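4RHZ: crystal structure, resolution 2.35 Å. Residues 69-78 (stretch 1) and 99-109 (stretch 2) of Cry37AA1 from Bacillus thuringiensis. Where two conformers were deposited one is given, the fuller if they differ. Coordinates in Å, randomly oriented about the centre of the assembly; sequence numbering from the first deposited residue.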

# COMPACT_ATOMS: atom_id res chain seq x y z
N PRO B 69 -8.33 25.26 9.08
CA PRO B 69 -8.44 23.79 8.83
C PRO B 69 -7.34 23.00 9.59
O PRO B 69 -6.23 23.49 9.79
CB PRO B 69 -8.30 23.65 7.29
CG PRO B 69 -8.69 25.06 6.72
CD PRO B 69 -8.26 26.05 7.82
N ILE B 70 -7.67 21.79 10.01
CA ILE B 70 -6.75 20.91 10.73
C ILE B 70 -5.90 20.05 9.76
O ILE B 70 -6.42 19.23 8.99
CB ILE B 70 -7.58 20.03 11.69
CG1 ILE B 70 -8.45 20.97 12.54
CG2 ILE B 70 -6.69 19.10 12.48
CD1 ILE B 70 -9.64 20.37 13.22
N ASN B 71 -4.60 20.23 9.84
CA ASN B 71 -3.55 19.70 8.99
C ASN B 71 -2.79 18.58 9.71
O ASN B 71 -1.94 17.92 9.13
CB ASN B 71 -2.55 20.85 8.73
CG ASN B 71 -2.02 21.49 10.06
OD1 ASN B 71 -2.79 21.94 10.93
ND2 ASN B 71 -0.70 21.51 10.20
N GLN B 72 -3.04 18.43 11.01
CA GLN B 72 -2.15 17.66 11.88
C GLN B 72 -2.88 17.12 13.10
O GLN B 72 -3.65 17.82 13.73
CB GLN B 72 -0.99 18.57 12.39
CG GLN B 72 -0.01 17.96 13.38
CD GLN B 72 1.16 18.94 13.77
OE1 GLN B 72 1.91 19.44 12.90
NE2 GLN B 72 1.29 19.20 15.06
N MET B 73 -2.57 15.88 13.49
CA MET B 73 -3.15 15.38 14.69
C MET B 73 -2.20 14.39 15.24
O MET B 73 -1.56 13.66 14.47
CB MET B 73 -4.53 14.82 14.32
CG MET B 73 -5.27 14.25 15.48
SD MET B 73 -7.06 14.66 15.62
CE MET B 73 -7.64 15.38 14.20
N CYS B 74 -2.05 14.37 16.57
CA CYS B 74 -1.05 13.57 17.19
C CYS B 74 -1.74 12.62 18.10
O CYS B 74 -2.72 13.01 18.71
CB CYS B 74 -0.05 14.47 17.95
SG CYS B 74 0.86 15.59 16.85
N PHE B 75 -1.26 11.38 18.24
CA PHE B 75 -2.05 10.38 18.96
C PHE B 75 -1.14 9.64 19.90
O PHE B 75 0.04 9.44 19.59
CB PHE B 75 -2.68 9.36 17.99
CG PHE B 75 -3.61 9.94 16.98
CD1 PHE B 75 -3.15 10.30 15.72
CD2 PHE B 75 -4.97 10.07 17.26
CE1 PHE B 75 -4.02 10.86 14.76
CE2 PHE B 75 -5.90 10.57 16.28
CZ PHE B 75 -5.43 11.01 15.04
N TYR B 76 -1.68 9.15 21.01
CA TYR B 76 -0.92 8.20 21.84
C TYR B 76 -1.86 7.43 22.69
O TYR B 76 -3.00 7.84 22.86
CB TYR B 76 0.06 8.92 22.77
CG TYR B 76 -0.56 9.84 23.85
CD1 TYR B 76 -0.60 9.43 25.16
CD2 TYR B 76 -1.05 11.12 23.55
CE1 TYR B 76 -1.09 10.25 26.17
CE2 TYR B 76 -1.57 11.95 24.56
CZ TYR B 76 -1.55 11.49 25.86
OH TYR B 76 -2.01 12.22 26.89
N GLY B 77 -1.37 6.35 23.26
CA GLY B 77 -2.25 5.44 23.92
C GLY B 77 -1.53 4.71 25.02
O GLY B 77 -0.29 4.50 24.95
N ASP B 78 -2.30 4.33 26.03
CA ASP B 78 -1.91 3.37 27.03
C ASP B 78 -2.93 2.24 26.88
O ASP B 78 -4.03 2.31 27.43
CB ASP B 78 -2.08 3.95 28.46
CG ASP B 78 -1.53 3.03 29.54
OD1 ASP B 78 -1.35 1.80 29.33
OD2 ASP B 78 -1.13 3.58 30.59
N CYS B 99 2.07 11.50 14.96
CA CYS B 99 1.15 12.43 14.33
C CYS B 99 0.97 12.08 12.81
O CYS B 99 1.86 11.52 12.21
CB CYS B 99 1.73 13.89 14.44
SG CYS B 99 2.32 14.27 16.20
N SER B 100 -0.11 12.53 12.19
CA SER B 100 -0.25 12.48 10.75
C SER B 100 -1.20 13.58 10.26
O SER B 100 -1.98 14.11 11.03
CB SER B 100 -0.86 11.13 10.35
OG SER B 100 -2.10 10.96 11.04
N THR B 101 -1.17 13.87 8.97
CA THR B 101 -2.25 14.59 8.29
C THR B 101 -3.50 13.70 8.06
O THR B 101 -3.39 12.49 8.05
CB THR B 101 -1.76 14.98 6.90
OG1 THR B 101 -1.37 13.77 6.22
CG2 THR B 101 -0.52 15.93 6.98
N PRO B 102 -4.71 14.29 7.90
CA PRO B 102 -5.89 13.42 7.69
C PRO B 102 -5.74 12.65 6.37
O PRO B 102 -5.34 13.23 5.38
CB PRO B 102 -7.07 14.42 7.59
CG PRO B 102 -6.44 15.72 7.20
CD PRO B 102 -5.04 15.73 7.75
N GLY B 103 -5.99 11.35 6.38
CA GLY B 103 -5.76 10.57 5.16
C GLY B 103 -4.52 9.73 5.33
O GLY B 103 -4.30 8.80 4.52
N VAL B 104 -3.69 10.04 6.34
CA VAL B 104 -2.59 9.16 6.67
C VAL B 104 -2.91 8.57 8.02
O VAL B 104 -3.49 9.29 8.90
CB VAL B 104 -1.27 9.88 6.71
CG1 VAL B 104 -0.14 8.99 7.22
CG2 VAL B 104 -0.92 10.51 5.31
N THR B 105 -2.60 7.27 8.17
CA THR B 105 -2.96 6.53 9.34
C THR B 105 -1.71 6.43 10.21
O THR B 105 -0.60 6.41 9.67
CB THR B 105 -3.48 5.15 8.90
OG1 THR B 105 -4.83 5.31 8.44
CG2 THR B 105 -3.47 4.12 9.98
N VAL B 106 -1.87 6.37 11.54
CA VAL B 106 -0.70 6.16 12.37
C VAL B 106 -0.77 4.81 13.07
O VAL B 106 -1.85 4.34 13.39
CB VAL B 106 -0.50 7.29 13.55
CG1 VAL B 106 -0.48 8.70 13.03
CG2 VAL B 106 -1.51 7.10 14.69
N ARG B 107 0.40 4.27 13.39
CA ARG B 107 0.54 3.10 14.23
C ARG B 107 1.22 3.45 15.58
O ARG B 107 2.34 4.05 15.59
CB ARG B 107 1.42 2.07 13.50
CG ARG B 107 1.75 0.88 14.29
CD ARG B 107 2.37 -0.27 13.45
NE ARG B 107 2.95 -1.27 14.35
CZ ARG B 107 3.15 -2.58 14.06
NH1 ARG B 107 2.76 -3.11 12.87
NH2 ARG B 107 3.71 -3.36 14.99
N LEU B 108 0.60 3.01 16.67
CA LEU B 108 1.21 3.00 17.96
C LEU B 108 1.70 1.58 18.23
O LEU B 108 0.88 0.66 18.10
CB LEU B 108 0.16 3.40 19.02
CG LEU B 108 -0.64 4.66 18.73
CD1 LEU B 108 -1.52 5.02 19.97
CD2 LEU B 108 0.31 5.79 18.41
N ASP B 109 2.99 1.41 18.61
CA ASP B 109 3.57 0.08 18.78
C ASP B 109 3.45 -0.47 20.17
O ASP B 109 3.55 0.26 21.18
CB ASP B 109 5.09 0.03 18.34
CG ASP B 109 5.28 0.58 16.96
OD1 ASP B 109 5.91 1.70 16.79
OD2 ASP B 109 4.71 -0.05 16.03

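The contact begins in the loop that leads into strand 73-78. Ile70 meets stretch 2 through its backbone, Ile70 O lying 3.9 Å from Pro102 CG, while its side chain leads away. Asn71 also presents its carbonyl: Asn71 O sits 3.3 Å from Thr101 CG2 and accepts a CA-H...O contact from Thr101 CA at 3.4 Å (angle at H 136°). Its amide side chain points away and stays exposed. Gln72 likewise turns its side chain away, leaving Gln72 CA 3.7 Å from Ser100 O.

At Met73 the two stretches pair as antiparallel strands. Met73 N donates to Ser100 O (3.1 Å, 137°) and Ser100 N donates to Met73 O (2.9 Å, 151°), closing a two-bond ring; Met73 O also receives a CA-H...O contact from Cys99 CA at 3.0 Å.

Cys74 and Cys99 form the next, non-hydrogen-bonded pair. The CA atoms of Cys74 and Cys99 are 3.8 Å apart and both side chains lie on the same sheet face, so Cys74 SG meets Cys99 SG at 2.1 Å in a disulfide with chi3 of 105°. Both chi1 angles are m. This buried bond ties the strands covalently where the backbone supplies no hydrogen bond.

Phe75, with chi1 m, points toward stretch 2. Phe75 CD1 packs 3.7 Å from Val106 CG2, and Ser100 OG lies near the ring plane, 4.2 Å from Phe75 CE1. Ser100 OG is satisfied within its own stretch, donating to Val104 O at 3.0 Å, which suits it to a buried site beside an aromatic edge.

Beyond, Leu108 takes over: Leu108 CD2 lies 3.8 Å from Phe75 O, and Leu108 CD1 3.6 Å from both Tyr76 C and Gly77 N. Tyr76 directs its side chain away. Gly77 leaves room for the leucine, since an ideal CB on Gly77 would fall a tight 3.3 Å from Leu108 CD1. Asp78 makes no contact. Altogether, 478 Å² is buried, summed over both sides.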